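Local coordinates for phosphotriesterase homology protein (Escherichia coli, PDB 1BF6) that hydrolyses phosphorylated glyceryl acetates, and also aromatic acetates and propionates, using two zinc ions, and probably acts on phosphoglycerol esters, at residues Val47-Arg60 with Gly73-Asp85. Sequence-based numbering, arbitrary orientation.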
ATOM      1  N   VAL A  47       8.971  -1.752 -14.152  1.00 11.23           N
ATOM      2  CA  VAL A  47       8.818  -1.544 -12.711  1.00  9.38           C
ATOM      3  C   VAL A  47      10.174  -1.635 -12.043  1.00  7.73           C
ATOM      4  O   VAL A  47      10.951  -2.556 -12.318  1.00  8.32           O
ATOM      5  CB  VAL A  47       7.865  -2.593 -12.071  1.00  8.30           C
ATOM      6  CG1 VAL A  47       7.818  -2.406 -10.525  1.00  5.94           C
ATOM      7  CG2 VAL A  47       6.458  -2.437 -12.653  1.00  7.39           C
ATOM      8  N   ARG A  48      10.459  -0.690 -11.150  1.00  6.91           N
ATOM      9  CA  ARG A  48      11.727  -0.694 -10.438  1.00  8.09           C
ATOM     10  C   ARG A  48      11.549  -0.713  -8.907  1.00  5.83           C
ATOM     11  O   ARG A  48      12.435  -1.178  -8.196  1.00  7.81           O
ATOM     12  CB  ARG A  48      12.589   0.505 -10.868  1.00  8.78           C
ATOM     13  CG  ARG A  48      13.074   0.429 -12.315  1.00 10.26           C
ATOM     14  CD  ARG A  48      14.059  -0.722 -12.486  1.00 11.83           C
ATOM     15  NE  ARG A  48      14.556  -0.849 -13.859  1.00 15.08           N
ATOM     16  CZ  ARG A  48      14.004  -1.616 -14.800  1.00 13.67           C
ATOM     17  NH1 ARG A  48      12.922  -2.344 -14.545  1.00 12.37           N
ATOM     18  NH2 ARG A  48      14.535  -1.644 -16.011  1.00 12.20           N
ATOM     19  N   ASN A  49      10.388  -0.263  -8.432  1.00  7.77           N
ATOM     20  CA  ASN A  49      10.093  -0.199  -6.985  1.00  9.00           C
ATOM     21  C   ASN A  49       8.753  -0.815  -6.589  1.00  7.66           C
ATOM     22  O   ASN A  49       7.758  -0.668  -7.295  1.00  7.71           O
ATOM     23  CB  ASN A  49      10.062   1.265  -6.515  1.00  8.19           C
ATOM     24  CG  ASN A  49      11.177   2.097  -7.115  1.00  8.07           C
ATOM     25  OD1 ASN A  49      12.337   1.978  -6.728  1.00  8.91           O
ATOM     26  ND2 ASN A  49      10.828   2.918  -8.099  1.00  9.18           N
ATOM     27  N   VAL A  50       8.719  -1.412  -5.397  1.00  7.24           N
ATOM     28  CA  VAL A  50       7.499  -2.004  -4.845  1.00  7.27           C
ATOM     29  C   VAL A  50       7.446  -1.557  -3.388  1.00  5.43           C
ATOM     30  O   VAL A  50       8.411  -1.772  -2.665  1.00  5.81           O
ATOM     31  CB  VAL A  50       7.507  -3.571  -4.859  1.00  5.56           C
ATOM     32  CG1 VAL A  50       6.282  -4.105  -4.099  1.00  5.64           C
ATOM     33  CG2 VAL A  50       7.464  -4.098  -6.306  1.00  5.91           C
ATOM     34  N   ILE A  51       6.338  -0.927  -2.997  1.00  6.31           N
ATOM     35  CA  ILE A  51       6.135  -0.469  -1.619  1.00  8.29           C
ATOM     36  C   ILE A  51       5.420  -1.620  -0.884  1.00  7.44           C
ATOM     37  O   ILE A  51       4.235  -1.886  -1.109  1.00  8.96           O
ATOM     38  CB  ILE A  51       5.268   0.817  -1.554  1.00  7.11           C
ATOM     39  CG1 ILE A  51       5.701   1.820  -2.641  1.00  9.85           C
ATOM     40  CG2 ILE A  51       5.400   1.478  -0.156  1.00  8.89           C
ATOM     41  CD1 ILE A  51       7.175   2.235  -2.596  1.00  5.95           C
ATOM     42  N   GLU A  52       6.173  -2.308  -0.037  1.00  8.79           N
ATOM     43  CA  GLU A  52       5.673  -3.452   0.711  1.00  7.95           C
ATOM     44  C   GLU A  52       4.906  -3.015   1.968  1.00 10.24           C
ATOM     45  O   GLU A  52       5.454  -2.334   2.846  1.00  9.74           O
ATOM     46  CB  GLU A  52       6.847  -4.379   1.011  1.00  9.28           C
ATOM     47  CG  GLU A  52       6.529  -5.862   0.838  1.00  9.35           C
ATOM     48  CD  GLU A  52       5.891  -6.473   2.065  1.00 11.57           C
ATOM     49  OE1 GLU A  52       5.907  -5.824   3.133  1.00  8.50           O
ATOM     50  OE2 GLU A  52       5.388  -7.616   1.971  1.00 10.18           O
ATOM     51  N   MET A  53       3.652  -3.465   2.053  1.00  8.01           N
ATOM     52  CA  MET A  53       2.711  -3.101   3.114  1.00  6.76           C
ATOM     53  C   MET A  53       2.543  -4.028   4.315  1.00  7.13           C
ATOM     54  O   MET A  53       1.599  -3.855   5.098  1.00  7.30           O
ATOM     55  CB  MET A  53       1.334  -2.909   2.480  1.00  9.24           C
ATOM     56  CG  MET A  53       1.284  -1.873   1.362  1.00 10.56           C
ATOM     57  SD  MET A  53       1.287  -0.164   1.983  1.00 10.03           S
ATOM     58  CE  MET A  53       2.917   0.234   1.691  1.00  9.86           C
ATOM     59  N   THR A  54       3.424  -5.009   4.446  1.00  6.33           N
ATOM     60  CA  THR A  54       3.341  -5.977   5.539  1.00  7.79           C
ATOM     61  C   THR A  54       4.087  -5.465   6.771  1.00  4.85           C
ATOM     62  O   THR A  54       5.308  -5.446   6.766  1.00  5.84           O
ATOM     63  CB  THR A  54       3.981  -7.353   5.145  1.00  8.41           C
ATOM     64  OG1 THR A  54       3.453  -7.803   3.887  1.00  7.62           O
ATOM     65  CG2 THR A  54       3.689  -8.411   6.202  1.00  7.66           C
ATOM     66  N   ASN A  55       3.359  -5.023   7.799  1.00  8.59           N
ATOM     67  CA  ASN A  55       4.037  -4.590   9.021  1.00  8.64           C
ATOM     68  C   ASN A  55       4.368  -5.811   9.904  1.00 10.81           C
ATOM     69  O   ASN A  55       3.991  -6.956   9.579  1.00 10.36           O
ATOM     70  CB  ASN A  55       3.312  -3.445   9.768  1.00  6.69           C
ATOM     71  CG  ASN A  55       1.812  -3.602   9.832  1.00  7.92           C
ATOM     72  OD1 ASN A  55       1.294  -4.607  10.316  1.00  8.70           O
ATOM     73  ND2 ASN A  55       1.097  -2.562   9.410  1.00  6.82           N
ATOM     74  N   ARG A  56       5.105  -5.591  10.988  1.00  9.57           N
ATOM     75  CA  ARG A  56       5.549  -6.699  11.830  1.00 10.09           C
ATOM     76  C   ARG A  56       4.592  -7.855  12.116  1.00  9.29           C
ATOM     77  O   ARG A  56       4.879  -8.999  11.757  1.00 10.27           O
ATOM     78  CB  ARG A  56       6.146  -6.187  13.147  1.00  9.70           C
ATOM     79  CG  ARG A  56       6.735  -7.308  13.972  1.00 10.31           C
ATOM     80  CD  ARG A  56       7.585  -6.796  15.116  1.00 10.61           C
ATOM     81  NE  ARG A  56       7.993  -7.900  15.977  1.00 13.00           N
ATOM     82  CZ  ARG A  56       8.750  -7.770  17.061  1.00 15.48           C
ATOM     83  NH1 ARG A  56       9.199  -6.577  17.423  1.00 14.24           N
ATOM     84  NH2 ARG A  56       9.025  -8.837  17.809  1.00 16.19           N
ATOM     85  N   TYR A  57       3.457  -7.545  12.731  1.00  8.42           N
ATOM     86  CA  TYR A  57       2.488  -8.558  13.115  1.00 10.31           C
ATOM     87  C   TYR A  57       1.528  -9.053  12.037  1.00 11.78           C
ATOM     88  O   TYR A  57       0.526  -9.716  12.326  1.00 11.33           O
ATOM     89  CB  TYR A  57       1.790  -8.133  14.400  1.00  9.65           C
ATOM     90  CG  TYR A  57       2.799  -7.924  15.519  1.00 10.18           C
ATOM     91  CD1 TYR A  57       3.303  -9.006  16.246  1.00  9.72           C
ATOM     92  CD2 TYR A  57       3.310  -6.647  15.801  1.00  9.77           C
ATOM     93  CE1 TYR A  57       4.300  -8.829  17.221  1.00 10.51           C
ATOM     94  CE2 TYR A  57       4.300  -6.464  16.773  1.00  8.40           C
ATOM     95  CZ  TYR A  57       4.789  -7.555  17.475  1.00 10.45           C
ATOM     96  OH  TYR A  57       5.766  -7.373  18.429  1.00 11.12           O
ATOM     97  N   MET A  58       1.867  -8.732  10.790  1.00 11.55           N
ATOM     98  CA  MET A  58       1.122  -9.187   9.628  1.00 10.40           C
ATOM     99  C   MET A  58       1.981 -10.300   9.020  1.00 10.41           C
ATOM    100  O   MET A  58       1.600 -10.932   8.031  1.00 12.16           O
ATOM    101  CB  MET A  58       0.937  -8.056   8.608  1.00  9.14           C
ATOM    102  CG  MET A  58      -0.189  -7.084   8.934  1.00  9.69           C
ATOM    103  SD  MET A  58      -0.153  -5.609   7.887  1.00  9.58           S
ATOM    104  CE  MET A  58      -0.984  -6.238   6.383  1.00  6.70           C
ATOM    105  N   GLY A  59       3.141 -10.544   9.621  1.00  9.41           N
ATOM    106  CA  GLY A  59       4.023 -11.587   9.128  1.00  8.89           C
ATOM    107  C   GLY A  59       5.157 -11.100   8.247  1.00 11.00           C
ATOM    108  O   GLY A  59       5.620 -11.835   7.364  1.00  9.69           O
ATOM    109  N   ARG A  60       5.617  -9.870   8.491  1.00  8.77           N
ATOM    110  CA  ARG A  60       6.719  -9.295   7.722  1.00  8.22           C
ATOM    111  C   ARG A  60       7.983 -10.140   7.875  1.00  9.14           C
ATOM    112  O   ARG A  60       8.199 -10.784   8.904  1.00  9.89           O
ATOM    113  CB  ARG A  60       6.995  -7.854   8.192  1.00  8.28           C
ATOM    114  CG  ARG A  60       8.062  -7.081   7.379  1.00  8.23           C
ATOM    115  CD  ARG A  60       8.362  -5.706   8.014  1.00  9.67           C
ATOM    116  NE  ARG A  60       9.022  -5.866   9.310  1.00  8.13           N
ATOM    117  CZ  ARG A  60       8.891  -5.033  10.342  1.00 10.55           C
ATOM    118  NH1 ARG A  60       8.132  -3.949  10.250  1.00  8.25           N
ATOM    119  NH2 ARG A  60       9.470  -5.331  11.497  1.00  8.64           N
ATOM    120  N   GLY A  73      17.070  -7.472  -8.258  1.00 12.95           N
ATOM    121  CA  GLY A  73      17.458  -6.096  -8.510  1.00 11.86           C
ATOM    122  C   GLY A  73      16.315  -5.113  -8.314  1.00 13.06           C
ATOM    123  O   GLY A  73      16.492  -3.901  -8.468  1.00 11.73           O
ATOM    124  N   ILE A  74      15.126  -5.616  -7.994  1.00 11.82           N
ATOM    125  CA  ILE A  74      14.010  -4.715  -7.773  1.00 11.89           C
ATOM    126  C   ILE A  74      14.237  -4.033  -6.414  1.00 11.85           C
ATOM    127  O   ILE A  74      15.003  -4.530  -5.587  1.00  9.65           O
ATOM    128  CB  ILE A  74      12.648  -5.448  -7.817  1.00 12.35           C
ATOM    129  CG1 ILE A  74      11.542  -4.440  -8.161  1.00 12.39           C
ATOM    130  CG2 ILE A  74      12.393  -6.204  -6.502  1.00 13.23           C
ATOM    131  CD1 ILE A  74      10.224  -5.052  -8.524  1.00 14.16           C
ATOM    132  N   ASN A  75      13.675  -2.839  -6.250  1.00 12.47           N
ATOM    133  CA  ASN A  75      13.815  -2.113  -4.989  1.00 13.30           C
ATOM    134  C   ASN A  75      12.545  -2.263  -4.164  1.00 11.71           C
ATOM    135  O   ASN A  75      11.444  -1.986  -4.636  1.00 10.19           O
ATOM    136  CB  ASN A  75      14.110  -0.629  -5.223  1.00 14.69           C
ATOM    137  CG  ASN A  75      14.323   0.126  -3.916  1.00 17.57           C
ATOM    138  OD1 ASN A  75      13.586   1.062  -3.591  1.00 18.58           O
ATOM    139  ND2 ASN A  75      15.334  -0.289  -3.155  1.00 18.23           N
ATOM    140  N   VAL A  76      12.702  -2.694  -2.920  1.00 11.94           N
ATOM    141  CA  VAL A  76      11.552  -2.880  -2.050  1.00 11.67           C
ATOM    142  C   VAL A  76      11.579  -1.918  -0.857  1.00 11.06           C
ATOM    143  O   VAL A  76      12.560  -1.879  -0.110  1.00 12.86           O
ATOM    144  CB  VAL A  76      11.495  -4.322  -1.507  1.00 12.16           C
ATOM    145  CG1 VAL A  76      10.324  -4.471  -0.551  1.00 10.53           C
ATOM    146  CG2 VAL A  76      11.372  -5.322  -2.664  1.00 12.36           C
ATOM    147  N   VAL A  77      10.513  -1.140  -0.705  1.00  9.54           N
ATOM    148  CA  VAL A  77      10.403  -0.223   0.419  1.00 10.88           C
ATOM    149  C   VAL A  77       9.555  -0.913   1.486  1.00 10.29           C
ATOM    150  O   VAL A  77       8.370  -1.168   1.269  1.00  9.24           O
ATOM    151  CB  VAL A  77       9.733   1.112   0.025  1.00 11.68           C
ATOM    152  CG1 VAL A  77       9.563   2.006   1.265  1.00 10.30           C
ATOM    153  CG2 VAL A  77      10.570   1.823  -1.054  1.00 11.52           C
ATOM    154  N   ALA A  78      10.187  -1.243   2.612  1.00  9.22           N
ATOM    155  CA  ALA A  78       9.522  -1.893   3.742  1.00 10.53           C
ATOM    156  C   ALA A  78       8.717  -0.904   4.603  1.00 10.62           C
ATOM    157  O   ALA A  78       8.926   0.308   4.528  1.00 10.64           O
ATOM    158  CB  ALA A  78      10.560  -2.627   4.589  1.00  8.82           C
ATOM    159  N   CYS A  79       7.786  -1.418   5.408  1.00  9.32           N
ATOM    160  CA  CYS A  79       6.963  -0.552   6.259  1.00  7.81           C
ATOM    161  C   CYS A  79       7.003  -0.892   7.754  1.00  8.05           C
ATOM    162  O   CYS A  79       7.587  -1.899   8.174  1.00  6.86           O
ATOM    163  CB  CYS A  79       5.505  -0.586   5.799  1.00  9.30           C
ATOM    164  SG  CYS A  79       4.625  -2.152   6.151  1.00  8.19           S
ATOM    165  N   THR A  80       6.402  -0.008   8.546  1.00  9.35           N
ATOM    166  CA  THR A  80       6.283  -0.189   9.997  1.00  8.47           C
ATOM    167  C   THR A  80       4.892   0.283  10.410  1.00  7.46           C
ATOM    168  O   THR A  80       4.366   1.256   9.856  1.00  5.91           O
ATOM    169  CB  THR A  80       7.357   0.611  10.817  1.00 10.80           C
ATOM    170  OG1 THR A  80       7.130   0.380  12.218  1.00  8.62           O
ATOM    171  CG2 THR A  80       7.269   2.113  10.552  1.00  5.26           C
ATOM    172  N   GLY A  81       4.272  -0.425  11.355  1.00  5.98           N
ATOM    173  CA  GLY A  81       2.954  -0.018  11.815  1.00  6.63           C
ATOM    174  C   GLY A  81       2.135  -1.154  12.399  1.00  6.75           C
ATOM    175  O   GLY A  81       2.679  -2.197  12.760  1.00  8.02           O
ATOM    176  N   TYR A  82       0.843  -0.907  12.557  1.00  7.77           N
ATOM    177  CA  TYR A  82      -0.102  -1.905  13.059  1.00  8.78           C
ATOM    178  C   TYR A  82      -1.285  -1.919  12.091  1.00  9.41           C
ATOM    179  O   TYR A  82      -1.725  -0.868  11.606  1.00  7.70           O
ATOM    180  CB  TYR A  82      -0.526  -1.609  14.504  1.00  8.00           C
ATOM    181  CG  TYR A  82       0.527  -2.038  15.514  1.00 10.16           C
ATOM    182  CD1 TYR A  82       1.562  -1.174  15.889  1.00  7.99           C
ATOM    183  CD2 TYR A  82       0.510  -3.327  16.067  1.00  8.64           C
ATOM    184  CE1 TYR A  82       2.554  -1.581  16.779  1.00  9.33           C
ATOM    185  CE2 TYR A  82       1.496  -3.745  16.964  1.00  8.08           C
ATOM    186  CZ  TYR A  82       2.519  -2.869  17.314  1.00 10.12           C
ATOM    187  OH  TYR A  82       3.525  -3.295  18.156  1.00 11.22           O
ATOM    188  N   TYR A  83      -1.795  -3.120  11.827  1.00  8.25           N
ATOM    189  CA  TYR A  83      -2.860  -3.356  10.851  1.00  8.01           C
ATOM    190  C   TYR A  83      -4.271  -2.821  11.113  1.00  8.14           C
ATOM    191  O   TYR A  83      -4.612  -1.736  10.660  1.00  8.18           O
ATOM    192  CB  TYR A  83      -2.864  -4.849  10.525  1.00  9.79           C
ATOM    193  CG  TYR A  83      -3.640  -5.251   9.289  1.00 11.04           C
ATOM    194  CD1 TYR A  83      -3.858  -4.357   8.245  1.00 11.05           C
ATOM    195  CD2 TYR A  83      -4.160  -6.540   9.179  1.00 12.49           C
ATOM    196  CE1 TYR A  83      -4.583  -4.738   7.123  1.00 14.23           C
ATOM    197  CE2 TYR A  83      -4.876  -6.933   8.068  1.00 14.76           C
ATOM    198  CZ  TYR A  83      -5.091  -6.031   7.044  1.00 14.24           C
ATOM    199  OH  TYR A  83      -5.847  -6.431   5.969  1.00 17.72           O
ATOM    200  N   GLN A  84      -5.137  -3.631  11.714  1.00  7.32           N
ATOM    201  CA  GLN A  84      -6.497  -3.210  12.038  1.00  6.97           C
ATOM    202  C   GLN A  84      -6.943  -3.957  13.291  1.00  6.52           C
ATOM    203  O   GLN A  84      -6.289  -4.916  13.719  1.00  7.24           O
ATOM    204  CB  GLN A  84      -7.477  -3.430  10.882  1.00  6.82           C
ATOM    205  CG  GLN A  84      -7.486  -4.822  10.321  1.00 11.83           C
ATOM    206  CD  GLN A  84      -8.578  -5.003   9.301  1.00 13.70           C
ATOM    207  OE1 GLN A  84      -9.751  -4.780   9.586  1.00 18.11           O
ATOM    208  NE2 GLN A  84      -8.198  -5.412   8.096  1.00 15.86           N
ATOM    209  N   ASP A  85      -8.046  -3.498  13.863  1.00  8.43           N
ATOM    210  CA  ASP A  85      -8.574  -4.040  15.112  1.00  9.27           C
ATOM    211  C   ASP A  85      -8.555  -5.553  15.295  1.00  9.53           C
ATOM    212  O   ASP A  85      -7.933  -6.060  16.238  1.00  8.10           O
ATOM    213  CB  ASP A  85      -9.963  -3.493  15.393  1.00  8.78           C
ATOM    214  CG  ASP A  85     -10.295  -3.544  16.861  1.00 12.99           C
ATOM    215  OD1 ASP A  85      -9.874  -2.623  17.599  1.00 14.07           O
ATOM    216  OD2 ASP A  85     -10.918  -4.535  17.293  1.00 15.07           O
TER
HETATM  217  O   HOH W   1      14.988  -1.520  -9.108  1.00 14.92           O
HETATM  218  O   HOH W   2       7.352  -4.476   5.014  1.00  6.19           O
HETATM  219  O   HOH W   3       1.947  -4.914  12.964  1.00 10.54           O
HETATM  220  O   HOH W   4       5.712  -2.923  12.242  1.00  5.15           O
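Past Glu52 the backbone ladder between the two chains ends, and the Cys79 thiol wedges in where they part. Its SG lies 3.4 Å from Met53 C; a chi1 of 72° tucks it between Cys79's own N and C, turned toward the 52-55 chain. Before this point, 47-52 and 75-80 are the parallel strands of a beta-alpha-beta unit crossing over through helix 62-72. Four backbone bonds join them, among them Val77 N to Val50 O at 2.9 Å. Ile51 and Val77 lie side by side on one face, CD1 to CG2 3.8 Å. On the other, Ile74 CD1 reaches across to Val50 CG2 at 3.7 Å.

Beyond the wedge, waters and side chains take over. One water links Asn55 OD1, Tyr57 N and Gly81 O; Ala123 of strand 122-126 also holds the Asn55 amide. Arg60 folds back, bent at chi3 (67°), and its NH1 meets Cys79 O in the carbonyl plane at 3.0 Å, while Glu107 and Asp113 form salt bridges with its other nitrogens. Met58 CE makes a CH-pi contact over one face of the Tyr83 ring, 3.9 Å from its centroid, and SD stands obliquely, completing a Met-aromatic contact. The Tyr57 and Tyr82 planes agree within 15° but are offset, hardly overlapping, centroids 5.8 Å apart.

Both segments belong to the TIM barrel. A water accepting from Cys79 N donates to Glu52 OE1, which Thr54 N also meets, so 73-85 helps fix the carboxylate whose OE2 takes Thr54 OG1 at 2.7 Å. That hydroxyl bonds ND1 of the zinc ligand His13, probably orienting its imidazole.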